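Local coordinates for protein putative esterase/lipase/thioesterase (Silicibacter sp., PDB 2PBL) that probably hydrolyses ester or thioester bonds as a putative esterase, lipase or thioesterase of the alpha/beta-hydrolase fold, at residues 6-10 against 216-222; 29-33 against 83-87; 144-149 against 199-205; 161-166 against 256-262. Residue numbers count along the deposited sequence, not the author numbering.

Interaction 1. Residues 6-10 against 216-222; sequences DAYAN and RPAFLDQ
In this alpha/beta-hydrolase fold the N-terminal arm, residues 6-10, lies across the first turn of helix 217-230, beside the presumed active site. Asp-6 to Ala-9 form a type I turn, with Ala-7 CA 6.0 Å from Ala-218 CA. Arg-216, the most covered residue, is the helix N-cap. Its side chain, m at chi1 to chi3, folds into the turn, where NH1 donates to Asp-6 O (3.0 Å); a long salt bridge runs to Asp-6 OD2 (3.7 Å), and Asp-6 OD1 hydrogen-bonds Tyr-13 OH. Tyr-8 (chi1 m) lays one ring face over Ala-218, whose CB is 3.9 Å from the ring centroid, and turns its edge to the Phe-219 face, offset, centroids 5.9 Å apart, planes at 65°. Phe-219 also meets His-242, which with Ser-137 and Glu-215 may form the catalytic triad; Asn-10 ND2 hydrogen-bonds an unidentified molecule, probably from the crystallisation liquor. One water joins Ala-7 O to Ala-218 N, another Asn-10 OD1 to Arg-216 N. Gln-222 NE2 donates to Tyr-8 OH at 2.9 Å.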
loop_
_atom_site.group_PDB
_atom_site.type_symbol
_atom_site.label_atom_id
_atom_site.label_comp_id
_atom_site.label_asym_id
_atom_site.label_seq_id
_atom_site.Cartn_x
_atom_site.Cartn_y
_atom_site.Cartn_z
ATOM N N ASP A 6 -10.017 -1.344 -20.173
ATOM C CA ASP A 6 -8.823 -2.009 -20.691
ATOM C C ASP A 6 -7.533 -1.330 -20.181
ATOM O O ASP A 6 -6.572 -2.014 -19.868
ATOM C CB ASP A 6 -8.814 -2.015 -22.221
ATOM C CG ASP A 6 -7.597 -2.729 -22.784
ATOM O OD1 ASP A 6 -7.404 -3.932 -22.504
ATOM O OD2 ASP A 6 -6.833 -2.075 -23.502
ATOM N N ALA A 7 -7.541 0.004 -20.135
ATOM C CA ALA A 7 -6.421 0.829 -19.655
ATOM C C ALA A 7 -6.004 0.484 -18.211
ATOM O O ALA A 7 -4.812 0.401 -17.904
ATOM C CB ALA A 7 -6.780 2.277 -19.758
ATOM N N TYR A 8 -6.989 0.232 -17.342
ATOM C CA TYR A 8 -6.718 -0.136 -15.944
ATOM C C TYR A 8 -6.622 -1.647 -15.649
ATOM O O TYR A 8 -6.453 -2.073 -14.504
ATOM C CB TYR A 8 -7.727 0.597 -15.023
ATOM C CG TYR A 8 -7.316 2.012 -14.894
ATOM C CD1 TYR A 8 -7.771 2.987 -15.798
ATOM C CD2 TYR A 8 -6.393 2.397 -13.918
ATOM C CE1 TYR A 8 -7.347 4.297 -15.721
ATOM C CE2 TYR A 8 -5.980 3.695 -13.838
ATOM C CZ TYR A 8 -6.446 4.650 -14.744
ATOM O OH TYR A 8 -6.003 5.946 -14.700
ATOM N N ALA A 9 -6.692 -2.474 -16.693
ATOM C CA ALA A 9 -6.628 -3.901 -16.519
ATOM C C ALA A 9 -5.159 -4.275 -16.483
ATOM O O ALA A 9 -4.443 -4.017 -17.460
ATOM C CB ALA A 9 -7.349 -4.600 -17.674
ATOM N N ASN A 10 -4.700 -4.840 -15.366
ATOM C CA ASN A 10 -3.321 -5.286 -15.246
ATOM C C ASN A 10 -3.102 -6.718 -15.699
ATOM O O ASN A 10 -2.290 -6.976 -16.587
ATOM C CB ASN A 10 -2.821 -5.089 -13.807
ATOM C CG ASN A 10 -2.763 -3.613 -13.407
ATOM O OD1 ASN A 10 -2.102 -2.786 -14.066
ATOM N ND2 ASN A 10 -3.481 -3.271 -12.318
ATOM N N ARG A 216 1.250 -0.894 -17.265
ATOM C CA ARG A 216 0.225 -0.274 -18.112
ATOM C C ARG A 216 0.498 1.216 -18.192
ATOM O O ARG A 216 0.906 1.839 -17.188
ATOM C CB ARG A 216 -1.185 -0.490 -17.525
ATOM C CG ARG A 216 -1.605 -1.927 -17.275
ATOM C CD ARG A 216 -1.749 -2.674 -18.577
ATOM N NE ARG A 216 -2.875 -2.138 -19.337
ATOM C CZ ARG A 216 -2.883 -2.000 -20.654
ATOM N NH1 ARG A 216 -3.941 -1.519 -21.250
ATOM N NH2 ARG A 216 -1.825 -2.321 -21.381
ATOM N N PRO A 217 0.345 1.800 -19.383
ATOM C CA PRO A 217 0.475 3.243 -19.512
ATOM C C PRO A 217 -0.274 4.057 -18.427
ATOM O O PRO A 217 0.267 5.063 -17.940
ATOM C CB PRO A 217 -0.141 3.499 -20.888
ATOM C CG PRO A 217 0.234 2.322 -21.642
ATOM C CD PRO A 217 0.087 1.180 -20.710
ATOM N N ALA A 218 -1.485 3.620 -18.090
ATOM C CA ALA A 218 -2.314 4.266 -17.042
ATOM C C ALA A 218 -1.547 4.355 -15.698
ATOM O O ALA A 218 -1.599 5.372 -15.015
ATOM C CB ALA A 218 -3.564 3.482 -16.848
ATOM N N PHE A 219 -0.858 3.288 -15.324
ATOM C CA PHE A 219 -0.080 3.287 -14.070
ATOM C C PHE A 219 1.172 4.136 -14.130
ATOM O O PHE A 219 1.553 4.735 -13.118
ATOM C CB PHE A 219 0.181 1.884 -13.539
ATOM C CG PHE A 219 -1.016 1.316 -12.839
ATOM C CD1 PHE A 219 -2.021 0.654 -13.555
ATOM C CD2 PHE A 219 -1.201 1.522 -11.482
ATOM C CE1 PHE A 219 -3.137 0.160 -12.901
ATOM C CE2 PHE A 219 -2.346 1.061 -10.838
ATOM C CZ PHE A 219 -3.299 0.376 -11.531
ATOM N N LEU A 220 1.831 4.173 -15.284
ATOM C CA LEU A 220 2.944 5.067 -15.459
ATOM C C LEU A 220 2.465 6.518 -15.341
ATOM O O LEU A 220 3.144 7.371 -14.735
ATOM C CB LEU A 220 3.630 4.812 -16.819
ATOM C CG LEU A 220 4.355 3.483 -16.930
ATOM C CD1 LEU A 220 4.843 3.288 -18.363
ATOM C CD2 LEU A 220 5.515 3.418 -15.958
ATOM N N ASP A 221 1.285 6.798 -15.879
ATOM C CA ASP A 221 0.693 8.131 -15.787
ATOM C C ASP A 221 0.320 8.488 -14.328
ATOM O O ASP A 221 0.672 9.548 -13.822
ATOM C CB ASP A 221 -0.558 8.233 -16.673
ATOM C CG ASP A 221 -0.224 8.127 -18.156
ATOM O OD1 ASP A 221 0.982 8.192 -18.461
ATOM O OD2 ASP A 221 -1.145 7.926 -18.994
ATOM N N GLN A 222 -0.380 7.576 -13.683
ATOM C CA GLN A 222 -0.763 7.747 -12.285
ATOM C C GLN A 222 0.476 8.065 -11.416
ATOM O O GLN A 222 0.405 8.890 -10.510
ATOM C CB GLN A 222 -1.479 6.485 -11.773
ATOM C CG GLN A 222 -2.891 6.268 -12.313
ATOM C CD GLN A 222 -3.938 7.159 -11.681
ATOM O OE1 GLN A 222 -3.661 7.923 -10.758
ATOM N NE2 GLN A 222 -5.150 7.082 -12.204
HETATM O O HOH W 1 -3.106 1.831 -19.768
HETATM O O HOH W 2 0.386 -1.758 -14.435
#

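Interaction 2. Residues 29-33 against 83-87; sequences EDFRN and SHLAV
In this alpha/beta-hydrolase fold, helix 20-35, which precedes the central sheet in sequence, packs on the chain before helix 87-91 through one aromatic side chain, Phe-31. Residues 29-33 are regular helix; the facing segment begins as a 3-10 turn, Ser-83 to Leu-85, closed by Ala-86 N to Ser-83 O at 2.9 Å, and then enters helix 87-91. The backbones come closest at Phe-31 and His-84, CA to CA 5.2 Å. Phe-31 (chi1 t, chi2 84°) points at the turn and has by far the most surface covered.

Ser-83 comes first. Its carbonyl O sits over one face of the phenyl ring, 3.3 Å from Phe-31 CE2, while its CB is 3.5 Å from Phe-31 CD2. The one polar link of the contact is also here: Arg-32, which hydrogen-bonds Ser-80 O as well, donates from NH1 to Ser-83 OG at 3.0 Å. His-84 follows with its backbone, CA lying 3.7 Å from Phe-31 CG; its imidazole (chi1 p) leads away. Leu-85 points away from the helix and packs on Met-98 of strand 94-99. Ala-86 CB then meets Phe-31 CZ at 3.9 Å. Phe-56 of strand 52-56 meets the same ring edge-to-face, so helix, turn and sheet converge there. Last in the segment, Val-87 packs its CG2 3.5 Å from Phe-31 CE1.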
loop_
_atom_site.group_PDB
_atom_site.type_symbol
_atom_site.label_atom_id
_atom_site.label_comp_id
_atom_site.label_asym_id
_atom_site.label_seq_id
_atom_site.Cartn_x
_atom_site.Cartn_y
_atom_site.Cartn_z
ATOM N N GLU A 29 1.775 -17.735 3.650
ATOM C CA GLU A 29 1.512 -18.764 4.669
ATOM C C GLU A 29 2.814 -19.386 5.174
ATOM O O GLU A 29 3.024 -19.479 6.386
ATOM C CB GLU A 29 0.574 -19.839 4.109
ATOM C CG GLU A 29 0.048 -20.838 5.147
ATOM C CD GLU A 29 -1.012 -21.779 4.524
ATOM O OE1 GLU A 29 -0.649 -22.628 3.660
ATOM O OE2 GLU A 29 -2.204 -21.656 4.898
ATOM N N ASP A 30 3.687 -19.802 4.257
ATOM C CA ASP A 30 4.983 -20.386 4.645
ATOM C C ASP A 30 5.814 -19.428 5.524
ATOM O O ASP A 30 6.441 -19.843 6.502
ATOM C CB ASP A 30 5.844 -20.723 3.424
ATOM C CG ASP A 30 5.310 -21.903 2.610
ATOM O OD1 ASP A 30 4.250 -22.471 2.976
ATOM O OD2 ASP A 30 5.965 -22.256 1.594
ATOM N N PHE A 31 5.831 -18.151 5.138
ATOM C CA PHE A 31 6.537 -17.136 5.903
ATOM C C PHE A 31 5.946 -17.026 7.306
ATOM O O PHE A 31 6.680 -16.973 8.257
ATOM C CB PHE A 31 6.497 -15.768 5.195
ATOM C CG PHE A 31 6.916 -14.612 6.089
ATOM C CD1 PHE A 31 8.254 -14.299 6.265
ATOM C CD2 PHE A 31 5.952 -13.883 6.794
ATOM C CE1 PHE A 31 8.633 -13.264 7.115
ATOM C CE2 PHE A 31 6.310 -12.845 7.620
ATOM C CZ PHE A 31 7.652 -12.529 7.781
ATOM N N ARG A 32 4.630 -16.952 7.434
ATOM C CA ARG A 32 4.047 -16.798 8.762
ATOM C C ARG A 32 4.453 -17.965 9.643
ATOM O O ARG A 32 4.890 -17.779 10.771
ATOM C CB ARG A 32 2.522 -16.703 8.708
ATOM C CG ARG A 32 1.988 -15.388 8.162
ATOM C CD ARG A 32 0.490 -15.258 8.291
ATOM N NE ARG A 32 -0.242 -16.244 7.492
ATOM C CZ ARG A 32 -0.574 -16.109 6.209
ATOM N NH1 ARG A 32 -0.227 -15.054 5.499
ATOM N NH2 ARG A 32 -1.268 -17.064 5.626
ATOM N N ASN A 33 4.302 -19.167 9.102
ATOM C CA ASN A 33 4.653 -20.378 9.817
ATOM C C ASN A 33 6.106 -20.398 10.233
ATOM O O ASN A 33 6.416 -20.883 11.312
ATOM C CB ASN A 33 4.335 -21.613 8.984
ATOM C CG ASN A 33 2.855 -21.831 8.815
ATOM O OD1 ASN A 33 2.033 -21.340 9.601
ATOM N ND2 ASN A 33 2.497 -22.575 7.777
ATOM N N SER A 83 2.398 -11.450 3.534
ATOM C CA SER A 83 3.287 -11.533 4.692
ATOM C C SER A 83 4.729 -11.697 4.308
ATOM O O SER A 83 5.614 -11.049 4.881
ATOM C CB SER A 83 2.842 -12.692 5.591
ATOM O OG SER A 83 1.427 -12.612 5.721
ATOM N N HIS A 84 4.976 -12.555 3.319
ATOM C CA HIS A 84 6.354 -12.862 2.874
ATOM C C HIS A 84 7.129 -11.610 2.386
ATOM O O HIS A 84 8.369 -11.596 2.323
ATOM C CB HIS A 84 6.288 -13.917 1.768
ATOM C CG HIS A 84 5.589 -13.445 0.531
ATOM N ND1 HIS A 84 4.241 -13.167 0.485
ATOM C CD2 HIS A 84 6.066 -13.199 -0.711
ATOM C CE1 HIS A 84 3.919 -12.770 -0.733
ATOM N NE2 HIS A 84 5.009 -12.793 -1.484
ATOM N N LEU A 85 6.396 -10.549 2.071
ATOM C CA LEU A 85 7.022 -9.300 1.654
ATOM C C LEU A 85 7.654 -8.530 2.849
ATOM O O LEU A 85 8.307 -7.499 2.670
ATOM C CB LEU A 85 6.028 -8.453 0.890
ATOM C CG LEU A 85 5.404 -9.095 -0.374
ATOM C CD1 LEU A 85 4.392 -8.171 -1.017
ATOM C CD2 LEU A 85 6.477 -9.513 -1.421
ATOM N N ALA A 86 7.465 -9.039 4.059
ATOM C CA ALA A 86 8.058 -8.433 5.264
ATOM C C ALA A 86 9.541 -8.752 5.432
ATOM O O ALA A 86 10.256 -8.058 6.180
ATOM C CB ALA A 86 7.285 -8.910 6.506
ATOM N N VAL A 87 10.031 -9.743 4.691
ATOM C CA VAL A 87 11.414 -10.223 4.910
ATOM C C VAL A 87 12.535 -9.160 4.822
ATOM O O VAL A 87 13.359 -9.046 5.719
ATOM C CB VAL A 87 11.696 -11.464 3.968
ATOM C CG1 VAL A 87 13.171 -11.803 3.925
ATOM C CG2 VAL A 87 10.867 -12.647 4.458
#

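Interaction 3. Residues 144-149 against 199-205; sequences ARMLDP and MQNRYDA
Two loops of the alpha/beta-hydrolase fold interlock here: the chain leaving helix 138-145, the helix after the presumed nucleophile elbow, and the irregular, largely extended segment 199-205 that leads into strand 206-212. Arg-145 to Asp-148 form a type I turn, and the backbones approach most closely at Leu-147 and Tyr-203, CA to CA 5.0 Å.

The first bump is Met-199, a selenomethionine (chi1 m, chi2 t, chi3 p), whose end plugs the hollow of the turn. Its CE rests 3.3 Å from Ala-144 O, 3.4 Å from Asp-148 N and 4.0 Å from Leu-147 CB, while SE lies 3.5 Å from Arg-145 NH1 near the guanidinium plane. In return Leu-147 (chi1 m, chi2 t) sets CD2 against both Tyr-203 CB (3.8 Å) and Ala-205 CB (3.9 Å); Trp-230 of helix 217-230 and Val-163 of strand 160-166 also touch this leucine. The outer bump is Pro-149. Its CG stands over one face of the Tyr-203 ring, 4.1 Å from the centroid and 7° off the normal, a CH-pi contact, and its CD reaches 3.4 Å from Asn-201 O.

Tyr-203 N donates to Leu-147 O at 2.8 Å, and Arg-202 CA adds a CA-H...O contact to that oxygen at 3.2 Å. Arg-145 pairs with Asp-148 and Glu-194, and no salt bridge crosses the interface: cohesion rests mainly on apolar fit, with one backbone hydrogen bond fixing the register.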
loop_
_atom_site.group_PDB
_atom_site.type_symbol
_atom_site.label_atom_id
_atom_site.label_comp_id
_atom_site.label_asym_id
_atom_site.label_seq_id
_atom_site.Cartn_x
_atom_site.Cartn_y
_atom_site.Cartn_z
ATOM N N ALA A 144 -0.465 7.072 0.522
ATOM C CA ALA A 144 -0.353 8.476 0.144
ATOM C C ALA A 144 -1.332 9.382 0.957
ATOM O O ALA A 144 -0.944 10.432 1.432
ATOM C CB ALA A 144 -0.585 8.633 -1.310
ATOM N N ARG A 145 -2.524 8.900 1.192
ATOM C CA ARG A 145 -3.542 9.601 1.989
ATOM C C ARG A 145 -3.151 9.769 3.446
ATOM O O ARG A 145 -3.745 10.595 4.167
ATOM C CB ARG A 145 -4.842 8.800 1.945
ATOM C CG ARG A 145 -5.421 8.584 0.580
ATOM C CD ARG A 145 -5.933 9.887 0.025
ATOM N NE ARG A 145 -7.135 10.288 0.792
ATOM C CZ ARG A 145 -7.310 11.383 1.545
ATOM N NH1 ARG A 145 -6.388 12.321 1.723
ATOM N NH2 ARG A 145 -8.474 11.513 2.163
HETATM N N MSE A 146 -2.223 8.923 3.931
HETATM C CA MSE A 146 -1.767 9.001 5.326
HETATM C C MSE A 146 -0.951 10.242 5.612
HETATM O O MSE A 146 -0.728 10.567 6.777
HETATM C CB MSE A 146 -0.974 7.770 5.692
HETATM C CG MSE A 146 -1.758 6.448 5.670
HETATM SE SE MSE A 146 -3.348 6.565 6.784
HETATM C CE MSE A 146 -4.727 6.966 5.296
ATOM N N LEU A 147 -0.491 10.941 4.570
ATOM C CA LEU A 147 0.257 12.169 4.764
ATOM C C LEU A 147 -0.677 13.369 4.951
ATOM O O LEU A 147 -0.195 14.477 5.180
ATOM C CB LEU A 147 1.223 12.418 3.618
ATOM C CG LEU A 147 2.412 11.466 3.581
ATOM C CD1 LEU A 147 3.261 11.677 2.324
ATOM C CD2 LEU A 147 3.257 11.684 4.853
ATOM N N ASP A 148 -1.982 13.144 4.829
ATOM C CA ASP A 148 -2.990 14.176 5.036
ATOM C C ASP A 148 -3.253 14.368 6.565
ATOM O O ASP A 148 -3.743 13.464 7.233
ATOM C CB ASP A 148 -4.253 13.763 4.340
ATOM C CG ASP A 148 -5.287 14.873 4.298
ATOM O OD1 ASP A 148 -5.193 15.850 5.076
ATOM O OD2 ASP A 148 -6.208 14.731 3.475
ATOM N N PRO A 149 -2.898 15.549 7.111
ATOM C CA PRO A 149 -3.103 15.789 8.543
ATOM C C PRO A 149 -4.519 15.731 9.036
ATOM O O PRO A 149 -4.757 15.674 10.249
ATOM C CB PRO A 149 -2.523 17.198 8.750
ATOM C CG PRO A 149 -1.505 17.312 7.594
ATOM C CD PRO A 149 -2.249 16.703 6.466
HETATM N N MSE A 199 -4.094 16.799 -2.621
HETATM C CA MSE A 199 -3.695 17.102 -1.268
HETATM C C MSE A 199 -2.679 18.161 -1.268
HETATM O O MSE A 199 -1.624 18.016 -1.857
HETATM C CB MSE A 199 -3.162 15.846 -0.588
HETATM C CG MSE A 199 -4.201 14.946 -0.211
HETATM SE SE MSE A 199 -3.344 13.139 0.187
HETATM C CE MSE A 199 -1.938 13.596 1.475
ATOM N N GLN A 200 -3.007 19.251 -0.594
ATOM C CA GLN A 200 -2.102 20.373 -0.514
ATOM C C GLN A 200 -1.341 20.400 0.769
ATOM O O GLN A 200 -0.248 20.948 0.826
ATOM C CB GLN A 200 -2.894 21.650 -0.713
ATOM C CG GLN A 200 -3.702 21.663 -1.995
ATOM C CD GLN A 200 -2.841 21.451 -3.236
ATOM O OE1 GLN A 200 -1.618 21.692 -3.230
ATOM N NE2 GLN A 200 -3.475 20.977 -4.313
ATOM N N ASN A 201 -1.877 19.793 1.809
ATOM C CA ASN A 201 -1.220 19.803 3.082
ATOM C C ASN A 201 -0.715 18.429 3.324
ATOM O O ASN A 201 -1.493 17.480 3.249
ATOM C CB ASN A 201 -2.215 20.199 4.166
ATOM C CG ASN A 201 -2.856 21.530 3.877
ATOM O OD1 ASN A 201 -4.089 21.628 3.769
ATOM N ND2 ASN A 201 -2.019 22.557 3.669
ATOM N N ARG A 202 0.593 18.296 3.556
ATOM C CA ARG A 202 1.141 16.990 3.800
ATOM C C ARG A 202 2.142 16.984 4.932
ATOM O O ARG A 202 2.865 17.934 5.108
ATOM C CB ARG A 202 1.799 16.455 2.539
ATOM C CG ARG A 202 0.821 16.353 1.378
ATOM C CD ARG A 202 1.444 15.838 0.150
ATOM N NE ARG A 202 2.594 16.615 -0.323
ATOM C CZ ARG A 202 2.536 17.679 -1.112
ATOM N NH1 ARG A 202 1.378 18.175 -1.531
ATOM N NH2 ARG A 202 3.668 18.265 -1.486
ATOM N N TYR A 203 2.096 15.956 5.752
ATOM C CA TYR A 203 3.138 15.751 6.715
ATOM C C TYR A 203 4.466 15.692 5.971
ATOM O O TYR A 203 4.554 15.238 4.816
ATOM C CB TYR A 203 2.957 14.442 7.482
ATOM C CG TYR A 203 1.815 14.479 8.497
ATOM C CD1 TYR A 203 1.890 15.313 9.606
ATOM C CD2 TYR A 203 0.707 13.649 8.371
ATOM C CE1 TYR A 203 0.896 15.354 10.511
ATOM C CE2 TYR A 203 -0.299 13.676 9.291
ATOM C CZ TYR A 203 -0.206 14.539 10.365
ATOM O OH TYR A 203 -1.196 14.538 11.316
ATOM N N ASP A 204 5.501 16.148 6.662
ATOM C CA ASP A 204 6.832 16.156 6.133
ATOM C C ASP A 204 7.334 14.711 6.120
ATOM O O ASP A 204 7.374 14.020 7.176
ATOM C CB ASP A 204 7.748 17.008 7.012
ATOM C CG ASP A 204 7.361 18.490 7.005
ATOM O OD1 ASP A 204 6.476 18.888 7.779
ATOM O OD2 ASP A 204 7.980 19.230 6.241
ATOM N N ALA A 205 7.739 14.267 4.943
ATOM C CA ALA A 205 8.222 12.885 4.751
ATOM C C ALA A 205 8.811 12.802 3.358
ATOM O O ALA A 205 8.400 13.561 2.487
ATOM C CB ALA A 205 7.123 11.896 4.886
#

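Interaction 4. Residues 161-166 against 256-262; sequences RNVVPI and LVAVITA
Strand 161-166 and the C-terminal helix segment 256-261 run at 140° between their N-to-C directions, their axes 8.1 Å apart at closest approach, with Val-164 CA and Ile-260 CA 6.2 Å apart. This is the layered arrangement of the alpha/beta-hydrolase fold, a helix packed on an inner strand of the sheet. Strand alternation sends Asn-162, Val-164 and Ile-166 toward the helix. Val-164 (chi1 t) fits CG2 against Ile-260 CG1 at 3.7 Å and CG1 against Leu-256 CD1 at 4.1 Å; Ile-166 CD1 meets Leu-256 CD2, also at 4.1 Å. Polar contacts take over at the chain end. Asn-162 ND2 donates to Ile-260 O at 2.7 Å and to Ala-262 O at 2.8 Å, and a water links Val-259 O with Asn-162 OD1, the latter weakly. The extended Arg-161 gives NE to Ala-262 O at 2.8 Å and NH2 to Ala-262 OXT at 2.7 Å, a salt bridge. The terminal carboxylate is thus paired with a charge, while the asparagine amide satisfies a carbonyl of the helix's last turn.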
loop_
_atom_site.group_PDB
_atom_site.type_symbol
_atom_site.label_atom_id
_atom_site.label_comp_id
_atom_site.label_asym_id
_atom_site.label_seq_id
_atom_site.Cartn_x
_atom_site.Cartn_y
_atom_site.Cartn_z
ATOM N N ARG A 161 8.621 8.959 8.361
ATOM C CA ARG A 161 9.910 9.323 7.783
ATOM C C ARG A 161 9.917 9.235 6.271
ATOM O O ARG A 161 10.390 10.141 5.603
ATOM C CB ARG A 161 11.016 8.443 8.396
ATOM C CG ARG A 161 12.379 8.616 7.789
ATOM C CD ARG A 161 13.480 8.024 8.603
ATOM N NE ARG A 161 14.765 8.063 7.894
ATOM C CZ ARG A 161 15.552 9.140 7.857
ATOM N NH1 ARG A 161 15.173 10.281 8.412
ATOM N NH2 ARG A 161 16.690 9.099 7.190
ATOM N N ASN A 162 9.390 8.140 5.746
ATOM C CA ASN A 162 9.378 7.862 4.297
ATOM C C ASN A 162 8.011 7.306 3.914
ATOM O O ASN A 162 7.380 6.534 4.674
ATOM C CB ASN A 162 10.383 6.743 3.880
ATOM C CG ASN A 162 11.841 6.985 4.280
ATOM O OD1 ASN A 162 12.332 8.074 4.159
ATOM N ND2 ASN A 162 12.603 5.871 4.720
ATOM N N VAL A 163 7.552 7.673 2.720
ATOM C CA VAL A 163 6.350 7.096 2.126
ATOM C C VAL A 163 6.710 6.692 0.698
ATOM O O VAL A 163 7.114 7.552 -0.113
ATOM C CB VAL A 163 5.109 8.025 2.123
ATOM C CG1 VAL A 163 3.949 7.265 1.502
ATOM C CG2 VAL A 163 4.756 8.439 3.525
ATOM N N VAL A 164 6.511 5.397 0.403
ATOM C CA VAL A 164 6.841 4.783 -0.906
ATOM C C VAL A 164 5.623 4.075 -1.480
ATOM O O VAL A 164 5.412 2.869 -1.246
ATOM C CB VAL A 164 8.049 3.799 -0.832
ATOM C CG1 VAL A 164 8.432 3.290 -2.240
ATOM C CG2 VAL A 164 9.230 4.476 -0.181
ATOM N N PRO A 165 4.798 4.818 -2.240
ATOM C CA PRO A 165 3.637 4.247 -2.945
ATOM C C PRO A 165 4.136 3.564 -4.186
ATOM O O PRO A 165 4.850 4.182 -4.989
ATOM C CB PRO A 165 2.850 5.497 -3.368
ATOM C CG PRO A 165 3.410 6.613 -2.560
ATOM C CD PRO A 165 4.825 6.291 -2.435
ATOM N N ILE A 166 3.865 2.267 -4.272
ATOM C CA ILE A 166 4.352 1.453 -5.329
ATOM C C ILE A 166 3.190 1.318 -6.319
ATOM O O ILE A 166 2.131 0.767 -5.981
ATOM C CB ILE A 166 4.764 0.082 -4.791
ATOM C CG1 ILE A 166 5.820 0.222 -3.662
ATOM C CG2 ILE A 166 5.258 -0.756 -5.935
ATOM C CD1 ILE A 166 6.020 -1.135 -2.798
ATOM N N LEU A 256 14.463 -1.234 -3.516
ATOM C CA LEU A 256 13.130 -0.896 -2.969
ATOM C C LEU A 256 13.185 -0.939 -1.425
ATOM O O LEU A 256 12.790 0.014 -0.757
ATOM C CB LEU A 256 12.080 -1.859 -3.472
ATOM C CG LEU A 256 10.630 -1.660 -3.012
ATOM C CD1 LEU A 256 10.055 -0.278 -3.334
ATOM C CD2 LEU A 256 9.738 -2.752 -3.642
ATOM N N VAL A 257 13.722 -2.006 -0.859
ATOM C CA VAL A 257 13.881 -2.051 0.617
ATOM C C VAL A 257 14.733 -0.876 1.107
ATOM O O VAL A 257 14.454 -0.275 2.159
ATOM C CB VAL A 257 14.437 -3.384 1.117
ATOM C CG1 VAL A 257 14.846 -3.286 2.574
ATOM C CG2 VAL A 257 13.387 -4.444 0.976
ATOM N N ALA A 258 15.751 -0.521 0.330
ATOM C CA ALA A 258 16.643 0.567 0.711
ATOM C C ALA A 258 15.931 1.942 0.796
ATOM O O ALA A 258 16.150 2.702 1.783
ATOM C CB ALA A 258 17.835 0.623 -0.232
ATOM N N VAL A 259 15.101 2.270 -0.200
ATOM C CA VAL A 259 14.408 3.574 -0.211
ATOM C C VAL A 259 13.292 3.674 0.868
ATOM O O VAL A 259 13.016 4.758 1.406
ATOM C CB VAL A 259 13.892 3.954 -1.620
ATOM C CG1 VAL A 259 12.707 3.129 -2.042
ATOM C CG2 VAL A 259 13.537 5.421 -1.670
ATOM N N ILE A 260 12.643 2.551 1.143
ATOM C CA ILE A 260 11.688 2.446 2.216
ATOM C C ILE A 260 12.327 2.634 3.588
ATOM O O ILE A 260 11.744 3.296 4.438
ATOM C CB ILE A 260 10.968 1.081 2.181
ATOM C CG1 ILE A 260 10.044 1.015 0.962
ATOM C CG2 ILE A 260 10.157 0.855 3.444
ATOM C CD1 ILE A 260 9.546 -0.389 0.678
ATOM N N THR A 261 13.485 2.024 3.824
ATOM C CA THR A 261 14.162 2.122 5.126
ATOM C C THR A 261 15.218 3.260 5.230
ATOM O O THR A 261 15.868 3.391 6.268
ATOM C CB THR A 261 14.796 0.785 5.495
ATOM O OG1 THR A 261 15.815 0.437 4.518
ATOM C CG2 THR A 261 13.737 -0.299 5.554
ATOM N N ALA A 262 15.350 4.128 4.217
ATOM C CA ALA A 262 16.418 5.141 4.207
ATOM C C ALA A 262 16.307 6.241 5.273
ATOM O O ALA A 262 15.151 6.526 5.629
ATOM C CB ALA A 262 16.529 5.775 2.863
ATOM O OXT ALA A 262 17.348 6.874 5.731
HETATM O O HOH W 3 13.401 7.308 1.309
#

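Interaction 4 lies nearest the chain's centre, its apolar half in the core and its ionic half at the exposed C-terminus; all four are partly buried, the others farther out. Interactions 3 and 4 touch, Leu-147 CD1 meeting Val-163 CG2 at 3.8 Å, so strand 160-166 has the C-terminal helix on one face and the 144-149 turn on the other. Helix 217-230 serves two contacts: its start carries interaction 1, and Trp-230 at its end touches interaction 3. Interactions 2 and 3, on opposite sides of the chain's centre, are mainly apolar with one direct hydrogen bond each. Interaction 1, beside the presumed active site, mixes aromatic contacts with hydrogen bonds and two bridging waters; interaction 4 carries the most direct hydrogen bonds.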